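Local coordinates for D-aminopeptidase (Burkholderia sp. LK4, PDB 5TZB), which probably cleaves N-terminal beta-amino acids from peptides, as a beta-aminopeptidase of peptidase family S58, classed with the Ntn hydrolases, at residues 125-129 with 166-170; 136-140 with 313-317; 308-312 with 324-328. One frame throughout, in Å; residues are numbered along the deposited sequence.

Contact 1 (125-129 with 166-170); sequences ALVAN and VQRAL
Ala125, Leu126 and Asn129 meet Val166, Gln167 and Leu170 in a helix-helix packing contact, in which the last turn of helix 119-129 lies against the middle of helix 163-172. The two short axes approach to 10.8 Å and cross at -60°, a separation wide enough for side chains from both helices to fill the interface. Its floor is apolar. Val166 straddles Ala125 and Leu126: CG2 rests against the methyl of Ala125, while CG1, placed anti to its backbone N (chi1 178°), reaches CD2 of Leu126 at 3.7 Å. The side chains of Val166 and Leu126 stand at about a right angle, and CD2 of Leu126 is shared, since it also meets CD1 of Leu170 at 3.9 Å. CD1 of Leu170 carries the apolar patch on to Asn129, lying 3.6 Å from ND2 of Asn129, with the two side chains arriving from opposite directions.

A polar pair flanks the apolar contact. Gln167 bends at chi2, which turns its amide back toward helix 119-129, and NE2 of Gln167 donates to OD1 of Asn129 at 3.2 Å. The N-H points fairly straight and the acceptor lies in the plane of the Gln167 amide, yet the nitrogen stands above the carbonyl plane of Asn129, with the two amide planes turned 58° apart. Gln167 NE2 also donates to a water, at 2.6 Å, which in turn gives a hydrogen to Ala125 O. One amide nitrogen thus grips helix 119-129 twice, directly and through water.

Beyond the interface, Ala169 and Leu170 rest on strand 63-71 through Val69, Leu126 leans on Pro143 just before strand 144-148, and Val127 and Ala128 of helix 119-129 pack against His117 and Gln159 of the second subunit.

Contact 2 (136-140 with 313-317); sequences GRVYW and AANYG
The six-membered ring of Trp140 and the ring of Tyr316 form an offset stack, their centroids 4.3 Å apart and their planes only 14° from parallel. The overlap is uneven: CH2 of Trp140 sits over the centre of the tyrosine ring, whereas CE2 of Tyr316 falls toward the rim of the indole, 3.6 Å from CH2 of Trp140. Trp140 reaches this position with CG held between its backbone N and carbonyl carbon (chi1 38°), which swings the benzo end of the indole over the opposite loop. Both polar ends are taken by one residue, Asn92 of the second subunit, whose side chain bonds to Trp140 NE1 and Tyr316 OH; the stacked pair is therefore fastened from across the interface.

Beside the stack, the backbones are tied at Val138. Val138 O accepts from Tyr316 N at 2.8 Å, in the carbonyl plane, and lies near the edge of the Tyr316 ring. Val138 N donates to Asn315 OD1 at 3.0 Å, lying 31° from the plane of the Asn315 side-chain carbonyl. Asn315, with CG anti to its backbone N, thus uses a side-chain oxygen to hold the backbone N of Val138 in the facing loop. The Asn315 amide also crosses the aliphatic start of Arg137, with ND2 3.9 Å from CG of Arg137, while the guanidinium goes on to a salt bridge with Asp79.

Neither segment is helix or strand: 136-140 leads from helix 119-129 into strand 144-148. Residues 313-317 belong to the long connection between strands 298-305 and 323-329, so the contact joins two surface loops beside the second subunit.

Contact 3 (308-312 with 324-328); sequences NDGLP and TGVKM
Lys327 N donates to Asn308 OD1 at 2.7 Å, the shorter of two bonds by which one amide clasps one residue of the strand. The N-H is almost perfectly aimed (179°), although the nitrogen is tilted 16° from the carbonyl plane. In return Asn308 ND2 donates to Lys327 O at 2.9 Å, on a lone pair of that carbonyl and within the asparagine's own amide plane. Chi1 of -72° sets CG anti to the carbonyl carbon and points OD1 and ND2 at the backbone of Lys327, so that both polar atoms are used. OD1 of Asn308 also rests 3.4 Å from CB of Val326.

Farther along, the loop runs roughly antiparallel to the strand and meets it through side chains. Leu311 and Val326 stand at about a right angle, CD2 of the leucine 3.8 Å from CG1 of the valine, and both also touch Phe83 of strand 82-88. At the end, CG of Pro312 lies 3.8 Å from OG1 of Thr324, a hydroxyl hydrogen-bonded to Asn330 OD1 of the third subunit.

Strand 323-329 pairs antiparallel with a strand of that subunit, continuing the sheet across the interface. The paired bonds of buried Asn308 resemble the pair of bonds a neighbouring strand would make to Lys327, and together they should fix the rotation of the amide.

The three contacts lie within one family S58 range. Contacts 1 and 2 have centres 20 Å apart, and the chain leaving helix 119-129 after 125-129 runs as a loop into 136-140. Contacts 2 and 3 have centres 19 Å apart and adjoin in sequence at residues 312 and 313, both drawing on the connection between strands 298-305 and 323-329. Contacts 1 and 3, with centres 28 Å apart, come in series, whereas contact 2 alternates with each of them along the chain. Contacts 1 and 2 border the second subunit and contact 3 the third, so parts of the chain that pack together here also meet neighbouring subunits of the four-chain assembly.

Contact 1 (125-129 with 166-170)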
loop_
_atom_site.group_PDB
_atom_site.type_symbol
_atom_site.label_atom_id
_atom_site.label_comp_id
_atom_site.label_asym_id
_atom_site.label_seq_id
_atom_site.Cartn_x
_atom_site.Cartn_y
_atom_site.Cartn_z
ATOM N N ALA C 125 19.290 -0.584 21.714
ATOM C CA ALA C 125 20.698 -0.234 21.873
ATOM C C ALA C 125 21.045 0.941 20.959
ATOM O O ALA C 125 21.826 1.808 21.326
ATOM C CB ALA C 125 21.588 -1.425 21.575
ATOM N N LEU C 126 20.469 0.962 19.764
ATOM C CA LEU C 126 20.686 2.070 18.837
ATOM C C LEU C 126 20.021 3.352 19.365
ATOM O O LEU C 126 20.550 4.451 19.189
ATOM C CB LEU C 126 20.166 1.700 17.441
ATOM C CG LEU C 126 21.023 0.675 16.680
ATOM C CD1 LEU C 126 20.390 0.288 15.373
ATOM C CD2 LEU C 126 22.425 1.220 16.418
ATOM N N VAL C 127 18.888 3.209 20.057
ATOM C CA VAL C 127 18.273 4.361 20.703
ATOM C C VAL C 127 19.184 4.934 21.791
ATOM O O VAL C 127 19.462 6.145 21.816
ATOM C CB VAL C 127 16.927 4.021 21.339
ATOM C CG1 VAL C 127 16.446 5.204 22.146
ATOM C CG2 VAL C 127 15.911 3.636 20.266
ATOM N N ALA C 128 19.659 4.062 22.679
ATOM C CA ALA C 128 20.540 4.489 23.760
ATOM C C ALA C 128 21.781 5.187 23.219
ATOM O O ALA C 128 22.287 6.120 23.837
ATOM C CB ALA C 128 20.940 3.305 24.624
ATOM N N ASN C 129 22.245 4.755 22.050
ATOM C CA ASN C 129 23.449 5.327 21.449
ATOM C C ASN C 129 23.305 6.804 21.069
ATOM O O ASN C 129 24.297 7.512 20.918
ATOM C CB ASN C 129 23.872 4.519 20.223
ATOM C CG ASN C 129 25.241 4.940 19.702
ATOM O OD1 ASN C 129 26.232 4.901 20.435
ATOM N ND2 ASN C 129 25.305 5.310 18.432
ATOM N N VAL C 166 26.359 -4.310 19.604
ATOM C CA VAL C 166 25.934 -3.236 18.729
ATOM C C VAL C 166 26.996 -2.134 18.757
ATOM O O VAL C 166 27.315 -1.542 17.737
ATOM C CB VAL C 166 24.556 -2.662 19.130
ATOM C CG1 VAL C 166 24.189 -1.523 18.226
ATOM C CG2 VAL C 166 23.478 -3.742 19.066
ATOM N N GLN C 167 27.562 -1.882 19.933
ATOM C CA GLN C 167 28.575 -0.839 20.067
ATOM C C GLN C 167 29.871 -1.197 19.339
ATOM O O GLN C 167 30.496 -0.338 18.722
ATOM C CB GLN C 167 28.871 -0.575 21.552
ATOM C CG GLN C 167 27.740 0.093 22.286
ATOM C CD GLN C 167 27.557 1.517 21.806
ATOM O OE1 GLN C 167 28.507 2.146 21.334
ATOM N NE2 GLN C 167 26.332 2.026 21.896
ATOM N N ARG C 168 30.227 -2.473 19.360
ATOM C CA ARG C 168 31.371 -2.978 18.600
ATOM C C ARG C 168 31.172 -2.814 17.087
ATOM O O ARG C 168 32.113 -2.447 16.373
ATOM C CB ARG C 168 31.634 -4.444 18.984
ATOM C CG ARG C 168 32.324 -4.571 20.355
ATOM C CD ARG C 168 32.516 -6.005 20.849
ATOM N NE ARG C 168 32.974 -6.966 19.855
ATOM C CZ ARG C 168 32.852 -8.284 20.020
ATOM N NH1 ARG C 168 32.281 -8.750 21.122
ATOM N NH2 ARG C 168 33.273 -9.138 19.089
ATOM N N ALA C 169 29.975 -3.115 16.589
ATOM C CA ALA C 169 29.691 -2.925 15.161
ATOM C C ALA C 169 29.751 -1.440 14.792
ATOM O O ALA C 169 30.320 -1.063 13.766
ATOM C CB ALA C 169 28.324 -3.511 14.796
ATOM N N LEU C 170 29.152 -0.603 15.632
ATOM C CA LEU C 170 29.163 0.834 15.416
ATOM C C LEU C 170 30.591 1.381 15.397
ATOM O O LEU C 170 30.941 2.210 14.553
ATOM C CB LEU C 170 28.342 1.536 16.492
ATOM C CG LEU C 170 26.833 1.350 16.351
ATOM C CD1 LEU C 170 26.093 1.901 17.570
ATOM C CD2 LEU C 170 26.339 2.012 15.068
HETATM O O HOH W 1 24.026 1.170 22.740
#

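Contact 2 (136-140 with 313-317)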
loop_
_atom_site.group_PDB
_atom_site.type_symbol
_atom_site.label_atom_id
_atom_site.label_comp_id
_atom_site.label_asym_id
_atom_site.label_seq_id
_atom_site.Cartn_x
_atom_site.Cartn_y
_atom_site.Cartn_z
ATOM N N GLY C 136 18.903 18.083 24.464
ATOM C CA GLY C 136 17.627 18.692 24.796
ATOM C C GLY C 136 16.728 18.838 23.580
ATOM O O GLY C 136 15.686 19.494 23.645
ATOM N N ARG C 137 17.119 18.197 22.480
ATOM C CA ARG C 137 16.318 18.179 21.261
ATOM C C ARG C 137 15.142 17.242 21.476
ATOM O O ARG C 137 15.292 16.169 22.050
ATOM C CB ARG C 137 17.158 17.722 20.064
ATOM C CG ARG C 137 18.212 18.726 19.667
ATOM C CD ARG C 137 19.556 18.042 19.492
ATOM N NE ARG C 137 19.902 17.731 18.113
ATOM C CZ ARG C 137 20.844 16.859 17.770
ATOM N NH1 ARG C 137 21.120 16.645 16.491
ATOM N NH2 ARG C 137 21.493 16.184 18.708
ATOM N N VAL C 138 13.958 17.684 21.080
ATOM C CA VAL C 138 12.761 16.885 21.272
ATOM C C VAL C 138 12.485 16.011 20.056
ATOM O O VAL C 138 12.105 16.507 18.992
ATOM C CB VAL C 138 11.538 17.775 21.577
ATOM C CG1 VAL C 138 10.301 16.930 21.824
ATOM C CG2 VAL C 138 11.842 18.677 22.775
ATOM N N TYR C 139 12.726 14.710 20.207
ATOM C CA TYR C 139 12.369 13.753 19.170
ATOM C C TYR C 139 12.376 12.358 19.753
ATOM O O TYR C 139 12.949 12.115 20.816
ATOM C CB TYR C 139 13.320 13.841 17.966
ATOM C CG TYR C 139 14.680 13.235 18.205
ATOM C CD1 TYR C 139 14.990 11.976 17.717
ATOM C CD2 TYR C 139 15.655 13.925 18.918
ATOM C CE1 TYR C 139 16.243 11.416 17.926
ATOM C CE2 TYR C 139 16.909 13.375 19.136
ATOM C CZ TYR C 139 17.198 12.118 18.638
ATOM O OH TYR C 139 18.441 11.559 18.846
ATOM N N TRP C 140 11.728 11.445 19.043
ATOM C CA TRP C 140 11.708 10.049 19.433
ATOM C C TRP C 140 12.523 9.256 18.420
ATOM O O TRP C 140 12.285 9.324 17.217
ATOM C CB TRP C 140 10.258 9.536 19.557
ATOM C CG TRP C 140 9.299 10.071 18.525
ATOM C CD1 TRP C 140 8.862 9.433 17.390
ATOM C CD2 TRP C 140 8.662 11.356 18.529
ATOM N NE1 TRP C 140 7.986 10.243 16.699
ATOM C CE2 TRP C 140 7.854 11.428 17.374
ATOM C CE3 TRP C 140 8.695 12.451 19.401
ATOM C CZ2 TRP C 140 7.086 12.550 17.071
ATOM C CZ3 TRP C 140 7.937 13.566 19.098
ATOM C CH2 TRP C 140 7.138 13.607 17.947
ATOM N N ALA C 313 16.627 18.173 10.437
ATOM C CA ALA C 313 16.576 17.189 11.500
ATOM C C ALA C 313 15.333 17.437 12.338
ATOM O O ALA C 313 14.933 18.581 12.540
ATOM C CB ALA C 313 17.836 17.250 12.358
ATOM N N ALA C 314 14.725 16.355 12.814
ATOM C CA ALA C 314 13.526 16.438 13.630
ATOM C C ALA C 314 13.873 16.991 14.999
ATOM O O ALA C 314 14.765 16.489 15.674
ATOM C CB ALA C 314 12.866 15.068 13.763
ATOM N N ASN C 315 13.182 18.059 15.377
ATOM C CA ASN C 315 13.336 18.711 16.670
ATOM C C ASN C 315 12.021 19.405 16.974
ATOM O O ASN C 315 11.852 20.589 16.677
ATOM C CB ASN C 315 14.498 19.702 16.656
ATOM C CG ASN C 315 14.807 20.265 18.039
ATOM O OD1 ASN C 315 14.236 19.837 19.044
ATOM N ND2 ASN C 315 15.692 21.261 18.087
ATOM N N TYR C 316 11.076 18.662 17.530
ATOM C CA TYR C 316 9.708 19.141 17.645
ATOM C C TYR C 316 9.570 20.315 18.599
ATOM O O TYR C 316 10.138 20.325 19.683
ATOM C CB TYR C 316 8.789 17.979 18.036
ATOM C CG TYR C 316 8.754 16.946 16.929
ATOM C CD1 TYR C 316 7.831 17.049 15.897
ATOM C CD2 TYR C 316 9.694 15.916 16.868
ATOM C CE1 TYR C 316 7.806 16.133 14.858
ATOM C CE2 TYR C 316 9.681 14.995 15.829
ATOM C CZ TYR C 316 8.729 15.110 14.828
ATOM O OH TYR C 316 8.699 14.213 13.786
ATOM N N GLY C 317 8.832 21.324 18.146
ATOM C CA GLY C 317 8.662 22.554 18.893
ATOM C C GLY C 317 9.554 23.665 18.367
ATOM O O GLY C 317 9.331 24.842 18.653
#

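Contact 3 (308-312 with 324-328)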
loop_
_atom_site.group_PDB
_atom_site.type_symbol
_atom_site.label_atom_id
_atom_site.label_comp_id
_atom_site.label_asym_id
_atom_site.label_seq_id
_atom_site.Cartn_x
_atom_site.Cartn_y
_atom_site.Cartn_z
ATOM N N ASN C 308 20.335 14.410 -1.749
ATOM C CA ASN C 308 19.835 15.572 -1.029
ATOM C C ASN C 308 20.362 15.581 0.401
ATOM O O ASN C 308 20.237 14.590 1.114
ATOM C CB ASN C 308 18.303 15.588 -1.057
ATOM C CG ASN C 308 17.755 15.930 -2.430
ATOM O OD1 ASN C 308 17.859 17.072 -2.889
ATOM N ND2 ASN C 308 17.208 14.939 -3.108
ATOM N N ASP C 309 21.045 16.650 0.799
ATOM C CA ASP C 309 21.476 16.756 2.193
ATOM C C ASP C 309 20.992 18.077 2.756
ATOM O O ASP C 309 20.310 18.831 2.071
ATOM C CB ASP C 309 22.995 16.571 2.340
ATOM C CG ASP C 309 23.820 17.658 1.642
ATOM O OD1 ASP C 309 25.052 17.455 1.510
ATOM O OD2 ASP C 309 23.266 18.692 1.213
ATOM N N GLY C 310 21.332 18.360 4.003
ATOM C CA GLY C 310 20.824 19.568 4.625
ATOM C C GLY C 310 19.326 19.464 4.848
ATOM O O GLY C 310 18.637 20.474 4.950
ATOM N N LEU C 311 18.809 18.234 4.897
ATOM C CA LEU C 311 17.395 18.027 5.190
ATOM C C LEU C 311 17.206 18.333 6.666
ATOM O O LEU C 311 18.125 18.123 7.461
ATOM C CB LEU C 311 16.938 16.592 4.835
ATOM C CG LEU C 311 17.059 16.145 3.369
ATOM C CD1 LEU C 311 16.576 14.706 3.169
ATOM C CD2 LEU C 311 16.266 17.089 2.463
ATOM N N PRO C 312 16.031 18.865 7.043
ATOM C CA PRO C 312 15.874 19.299 8.437
ATOM C C PRO C 312 15.792 18.130 9.410
ATOM O O PRO C 312 14.989 17.214 9.224
ATOM C CB PRO C 312 14.548 20.076 8.431
ATOM C CG PRO C 312 14.168 20.246 6.995
ATOM C CD PRO C 312 14.827 19.127 6.238
ATOM N N THR C 324 12.102 23.714 1.907
ATOM C CA THR C 324 13.482 23.335 1.649
ATOM C C THR C 324 13.673 23.043 0.166
ATOM O O THR C 324 12.829 22.395 -0.468
ATOM C CB THR C 324 13.899 22.089 2.468
ATOM O OG1 THR C 324 13.756 22.373 3.870
ATOM C CG2 THR C 324 15.344 21.696 2.178
ATOM N N GLY C 325 14.766 23.531 -0.403
ATOM C CA GLY C 325 15.051 23.226 -1.787
ATOM C C GLY C 325 15.673 21.847 -1.892
ATOM O O GLY C 325 16.701 21.568 -1.272
ATOM N N VAL C 326 15.085 20.987 -2.713
ATOM C CA VAL C 326 15.672 19.673 -2.919
ATOM C C VAL C 326 15.714 19.387 -4.404
ATOM O O VAL C 326 15.066 20.073 -5.183
ATOM C CB VAL C 326 14.875 18.557 -2.183
ATOM C CG1 VAL C 326 14.968 18.755 -0.680
ATOM C CG2 VAL C 326 13.414 18.537 -2.649
ATOM N N LYS C 327 16.487 18.375 -4.785
ATOM C CA LYS C 327 16.610 17.951 -6.169
ATOM C C LYS C 327 15.955 16.605 -6.409
ATOM O O LYS C 327 15.941 15.751 -5.529
ATOM C CB LYS C 327 18.075 17.865 -6.580
ATOM C CG LYS C 327 18.764 19.198 -6.661
ATOM C CD LYS C 327 20.190 18.982 -7.122
ATOM C CE LYS C 327 20.960 20.286 -7.111
ATOM N NZ LYS C 327 22.371 20.032 -7.514
ATOM N N MET C 328 15.455 16.417 -7.620
ATOM C CA MET C 328 14.862 15.153 -7.997
ATOM C C MET C 328 15.469 14.659 -9.306
ATOM O O MET C 328 15.652 15.422 -10.263
ATOM C CB MET C 328 13.345 15.290 -8.097
ATOM C CG MET C 328 12.767 15.334 -9.490
ATOM S SD MET C 328 10.953 15.396 -9.448
ATOM C CE MET C 328 10.532 13.712 -9.043
#